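Local coordinates for putative hemin ABC transport system, membrane protein (Burkholderia cenocepacia J2315, PDB 5B57) that probably carries heme across the inner membrane as the membrane-spanning subunit of an ABC importer, at residues E262-N267 with D326-L331; L128-L133 with L194-L199. All coordinates share one frame; numbering follows the deposited sequence.

Contact 1: E262-N267 with D326-L331; sequences ERDALN and DQRIVL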
# COMPACT_ATOMS: atom_id res chain seq x y z
N GLU A 262 17.96 -2.31 19.74
CA GLU A 262 17.24 -3.04 18.70
C GLU A 262 17.73 -2.68 17.30
O GLU A 262 17.04 -2.95 16.31
CB GLU A 262 15.73 -2.77 18.79
CG GLU A 262 15.08 -3.16 20.12
CD GLU A 262 15.02 -4.67 20.34
OE1 GLU A 262 15.00 -5.41 19.33
OE2 GLU A 262 15.01 -5.12 21.52
N ARG A 263 18.92 -2.08 17.19
CA ARG A 263 19.38 -1.60 15.90
C ARG A 263 19.73 -2.75 14.96
O ARG A 263 19.61 -2.60 13.74
CB ARG A 263 20.58 -0.67 16.07
CG ARG A 263 21.75 -1.29 16.82
CD ARG A 263 22.66 -0.21 17.39
NE ARG A 263 23.83 -0.76 18.06
CZ ARG A 263 24.86 -0.02 18.45
NH1 ARG A 263 24.83 1.28 18.20
NH2 ARG A 263 25.90 -0.57 19.06
N ASP A 264 20.16 -3.89 15.48
CA ASP A 264 20.50 -5.00 14.60
C ASP A 264 19.26 -5.76 14.17
O ASP A 264 19.06 -6.03 12.98
CB ASP A 264 21.50 -5.93 15.29
CG ASP A 264 22.86 -5.28 15.51
OD1 ASP A 264 23.34 -4.57 14.60
OD2 ASP A 264 23.44 -5.50 16.59
N ALA A 265 18.39 -6.10 15.14
CA ALA A 265 17.13 -6.76 14.82
C ALA A 265 16.33 -5.96 13.79
O ALA A 265 15.75 -6.54 12.86
CB ALA A 265 16.33 -6.97 16.09
N LEU A 266 16.31 -4.63 13.93
CA LEU A 266 15.60 -3.80 12.96
C LEU A 266 16.24 -3.87 11.59
O LEU A 266 15.54 -3.83 10.57
CB LEU A 266 15.54 -2.35 13.44
CG LEU A 266 14.53 -2.03 14.54
CD1 LEU A 266 14.81 -0.64 15.11
CD2 LEU A 266 13.12 -2.14 14.01
N ASN A 267 17.57 -3.97 11.53
CA ASN A 267 18.21 -4.07 10.23
C ASN A 267 17.82 -5.37 9.56
O ASN A 267 17.55 -5.39 8.36
CB ASN A 267 19.73 -3.96 10.34
CG ASN A 267 20.20 -2.53 10.27
OD1 ASN A 267 19.48 -1.65 9.82
ND2 ASN A 267 21.43 -2.29 10.73
N ASP A 326 21.06 1.47 7.12
CA ASP A 326 21.63 0.79 8.29
C ASP A 326 21.16 1.42 9.59
O ASP A 326 21.51 2.58 9.88
CB ASP A 326 23.17 0.80 8.22
CG ASP A 326 23.83 0.01 9.38
OD1 ASP A 326 23.19 -0.25 10.43
OD2 ASP A 326 25.02 -0.37 9.23
N GLN A 327 20.39 0.68 10.39
CA GLN A 327 19.84 1.24 11.62
C GLN A 327 20.93 1.79 12.55
O GLN A 327 20.69 2.72 13.31
CB GLN A 327 19.00 0.18 12.35
CG GLN A 327 18.07 0.69 13.45
CD GLN A 327 17.02 1.72 12.99
OE1 GLN A 327 16.81 1.95 11.79
NE2 GLN A 327 16.34 2.34 13.96
N ARG A 328 22.14 1.23 12.46
CA ARG A 328 23.22 1.65 13.35
C ARG A 328 23.68 3.08 13.07
O ARG A 328 24.14 3.77 13.96
CB ARG A 328 24.38 0.65 13.25
CG ARG A 328 24.49 -0.37 14.41
CD ARG A 328 24.83 -1.80 13.93
NE ARG A 328 26.17 -1.97 13.33
CZ ARG A 328 26.39 -2.38 12.08
NH1 ARG A 328 25.38 -2.67 11.26
NH2 ARG A 328 27.64 -2.49 11.64
N ILE A 329 23.56 3.53 11.81
CA ILE A 329 23.82 4.92 11.45
C ILE A 329 22.56 5.78 11.60
O ILE A 329 22.62 6.90 12.11
CB ILE A 329 24.35 5.02 10.01
CG1 ILE A 329 25.66 4.28 9.88
CG2 ILE A 329 24.48 6.47 9.57
CD1 ILE A 329 25.97 3.81 8.44
N VAL A 330 21.41 5.29 11.13
CA VAL A 330 20.28 6.18 10.89
C VAL A 330 19.68 6.66 12.20
O VAL A 330 19.22 7.81 12.29
CB VAL A 330 19.22 5.48 10.02
CG1 VAL A 330 17.89 6.25 10.08
CG2 VAL A 330 19.73 5.32 8.61
N LEU A 331 19.66 5.81 13.24
CA LEU A 331 18.94 6.18 14.45
C LEU A 331 19.64 7.30 15.21
O LEU A 331 18.97 8.28 15.58
CB LEU A 331 18.69 4.95 15.32
CG LEU A 331 17.77 5.28 16.50
CD1 LEU A 331 16.66 4.26 16.61
CD2 LEU A 331 18.54 5.31 17.80
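Asn267 meets the start of helix 327-352 with both ends of its side-chain amide. Its OD1 accepts from Gln327 N at 2.6 Å; the N-H points almost straight at the oxygen (165°) and reaches it in the carbonyl plane, on a lone pair. Its ND2 donates to Asp326 OD1 at 2.7 Å, with the acceptor nearly in the amide plane but the amide nitrogen well above the carboxylate plane. Asp326 is the N-cap of that helix, and its OD1 also accepts from Arg328 N at 2.7 Å. The two donors reach this oxygen from opposite faces of the carboxylate. With CG anti to the backbone N (chi1 -176°), the Asp326 carboxylate can swing back over its own first turn. Two bonds to different residues fix the rotation of the Asn267 amide.

Helix 263-269 is one of two short helices that follow membrane helix 242-260, an arrangement consistent with the cytoplasmic coupling helices of BtuCD-like importers. Asp264, Ala265 and Asn267 also pack on aromatic side chains of another protein's chain. The two helical segments cross at 113°, with axes 9.2 Å apart. Between them, Gln327 CB lies against Arg263 O and Gln327 CG 3.9 Å from Arg263 CB. The Gln327 chain then bends at chi2 and brings Gln327 NE2 to 3.5 Å from Leu266 CD1. Ala127 of helix 94-128 touches both Leu266 and Gln327. On the exposed side, the modelled Arg328 conformer, one of two, sets CG over a face of the Arg263 guanidinium, a doubtful placement.

Contact 2: L128-L133 with L194-L199; sequences LFRNPL and LALPLL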
# COMPACT_ATOMS: atom_id res chain seq x y z
N LEU A 128 10.60 -0.52 11.48
CA LEU A 128 9.59 -1.46 11.93
C LEU A 128 8.50 -1.71 10.88
O LEU A 128 8.10 -2.86 10.66
CB LEU A 128 8.96 -0.94 13.23
CG LEU A 128 7.89 -1.87 13.77
CD1 LEU A 128 8.58 -3.01 14.39
CD2 LEU A 128 7.08 -1.15 14.80
N PHE A 129 8.03 -0.66 10.20
CA PHE A 129 6.99 -0.84 9.19
C PHE A 129 7.55 -1.05 7.80
O PHE A 129 6.76 -1.16 6.85
CB PHE A 129 6.04 0.36 9.13
CG PHE A 129 5.11 0.41 10.28
CD1 PHE A 129 3.90 -0.25 10.24
CD2 PHE A 129 5.45 1.11 11.43
CE1 PHE A 129 3.04 -0.22 11.31
CE2 PHE A 129 4.59 1.13 12.51
CZ PHE A 129 3.37 0.46 12.44
N ARG A 130 8.87 -1.07 7.65
CA ARG A 130 9.48 -1.27 6.34
C ARG A 130 8.89 -0.27 5.36
O ARG A 130 8.50 -0.60 4.24
CB ARG A 130 9.26 -2.70 5.87
CG ARG A 130 10.41 -3.59 6.20
CD ARG A 130 9.94 -4.99 6.29
NE ARG A 130 8.95 -5.09 7.35
CZ ARG A 130 7.70 -5.51 7.15
NH1 ARG A 130 7.32 -5.87 5.92
NH2 ARG A 130 6.85 -5.57 8.18
N ASN A 131 8.79 0.95 5.80
CA ASN A 131 8.11 1.94 5.00
C ASN A 131 8.51 3.31 5.49
O ASN A 131 8.32 3.65 6.67
CB ASN A 131 6.61 1.75 5.09
CG ASN A 131 5.86 2.77 4.31
OD1 ASN A 131 6.42 3.52 3.50
ND2 ASN A 131 4.57 2.83 4.53
N PRO A 132 9.05 4.14 4.59
CA PRO A 132 9.51 5.48 4.99
C PRO A 132 8.40 6.43 5.43
O PRO A 132 8.70 7.49 5.97
CB PRO A 132 10.18 5.99 3.72
CG PRO A 132 9.43 5.26 2.64
CD PRO A 132 9.29 3.89 3.17
N LEU A 133 7.13 6.11 5.22
CA LEU A 133 6.02 6.97 5.62
C LEU A 133 5.45 6.65 6.99
O LEU A 133 4.47 7.27 7.37
CB LEU A 133 4.87 6.89 4.61
CG LEU A 133 4.97 7.65 3.30
CD1 LEU A 133 3.69 7.40 2.54
CD2 LEU A 133 5.18 9.13 3.58
N LEU A 194 0.98 -9.53 16.58
CA LEU A 194 0.65 -8.15 16.28
C LEU A 194 0.81 -7.94 14.78
O LEU A 194 1.93 -7.75 14.30
CB LEU A 194 1.55 -7.18 17.06
CG LEU A 194 1.27 -5.67 16.83
CD1 LEU A 194 -0.17 -5.28 17.14
CD2 LEU A 194 2.19 -4.77 17.63
N ALA A 195 -0.29 -7.97 14.04
CA ALA A 195 -0.24 -7.64 12.62
C ALA A 195 -0.19 -6.13 12.46
O ALA A 195 -1.05 -5.42 12.99
CB ALA A 195 -1.44 -8.20 11.86
N LEU A 196 0.79 -5.63 11.74
CA LEU A 196 0.89 -4.18 11.61
C LEU A 196 -0.31 -3.58 10.88
O LEU A 196 -0.72 -2.46 11.24
CB LEU A 196 2.22 -3.80 10.97
CG LEU A 196 3.44 -4.28 11.77
CD1 LEU A 196 4.72 -3.62 11.30
CD2 LEU A 196 3.23 -4.05 13.26
N PRO A 197 -0.90 -4.23 9.87
CA PRO A 197 -2.17 -3.70 9.32
C PRO A 197 -3.28 -3.53 10.34
O PRO A 197 -3.99 -2.53 10.29
CB PRO A 197 -2.56 -4.74 8.25
CG PRO A 197 -1.42 -5.72 8.17
CD PRO A 197 -0.24 -5.14 8.92
N LEU A 198 -3.43 -4.48 11.29
CA LEU A 198 -4.48 -4.36 12.30
C LEU A 198 -4.17 -3.25 13.30
O LEU A 198 -5.06 -2.50 13.70
CB LEU A 198 -4.68 -5.69 13.04
CG LEU A 198 -5.16 -6.94 12.26
CD1 LEU A 198 -5.46 -8.09 13.18
CD2 LEU A 198 -6.37 -6.67 11.41
N LEU A 199 -2.90 -3.10 13.69
CA LEU A 199 -2.54 -1.95 14.52
C LEU A 199 -2.97 -0.65 13.87
O LEU A 199 -3.45 0.26 14.55
CB LEU A 199 -1.03 -1.94 14.76
CG LEU A 199 -0.66 -0.82 15.72
CD1 LEU A 199 0.31 -1.36 16.71
CD2 LEU A 199 -0.04 0.31 14.96
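Leu199, which meets Phe129 across this contact, is held through its backbone N, bonded to Ala195 O at 3.0 Å in the first turn of helix 196-220. Ala195 is the N-cap residue, and Leu196 and Leu199 follow one helical turn apart, both with CB directed toward segment 128-133. On the other side, helix 94-128 closes in a Schellman motif: Arg130 takes positive phi (53°), with two bonds back into the last turn. Beyond it, Asn131 OD1 accepts from Leu133 N at 3.2 Å in an Asx turn, the donor standing well above the carbonyl plane.

The packing centres on Leu196 and the Phe129 ring. Leu196 CD1 comes within 3.6 Å of Phe129 CD1, an oblique approach to the ring, while Leu196 CB lies 3.7 Å from Phe129 CE1. The leucine thus runs along the CD1-CE1 bond of the ring, meeting it with CB and CD1. Phe129 has CG anti to the carbonyl carbon (chi1 -73°), which carries the ring across to the other segment although its CB does not point there. Leu199 CD2 sits near the ring plane, at the edge, 4.2 Å from Phe129 CZ. The same Leu196 CD1 also lies 3.5 Å from Leu128 O and 4.4 Å from Leu128 CG. It thus fits against the last turn of the helix as well as the ring, and Arg130 NH2 lies 4.3 Å from Leu196 CD1. Lys287 of helix 283-305 touches both Leu128 and Leu196, placing the contact beside that helix.

No hydrogen bond joins the segments, so the end of one membrane helix and the start of another meet here by largely apolar, non-directional packing.

How the contacts relate
The centres of contacts 1 and 2 are about 17 Å apart, yet the two meet: Leu266 CD2 lies 3.9 Å from Leu128 N. Helix 94-128 is what joins them, since its last turn supplies Leu128 to contact 2 while the same end of the helix also borders contact 1. Arg130 further touches Gln270, just beyond helix 263-269. In sequence they follow one another, with contact 2 closing before contact 1 opens. Contact 1 is bonded through polar groups and contact 2 is apolar, but residues of both touch another protein's chain, probably the ATPase subunit. The bound decyl maltoside is about 14 Å from the Arg263 side chain.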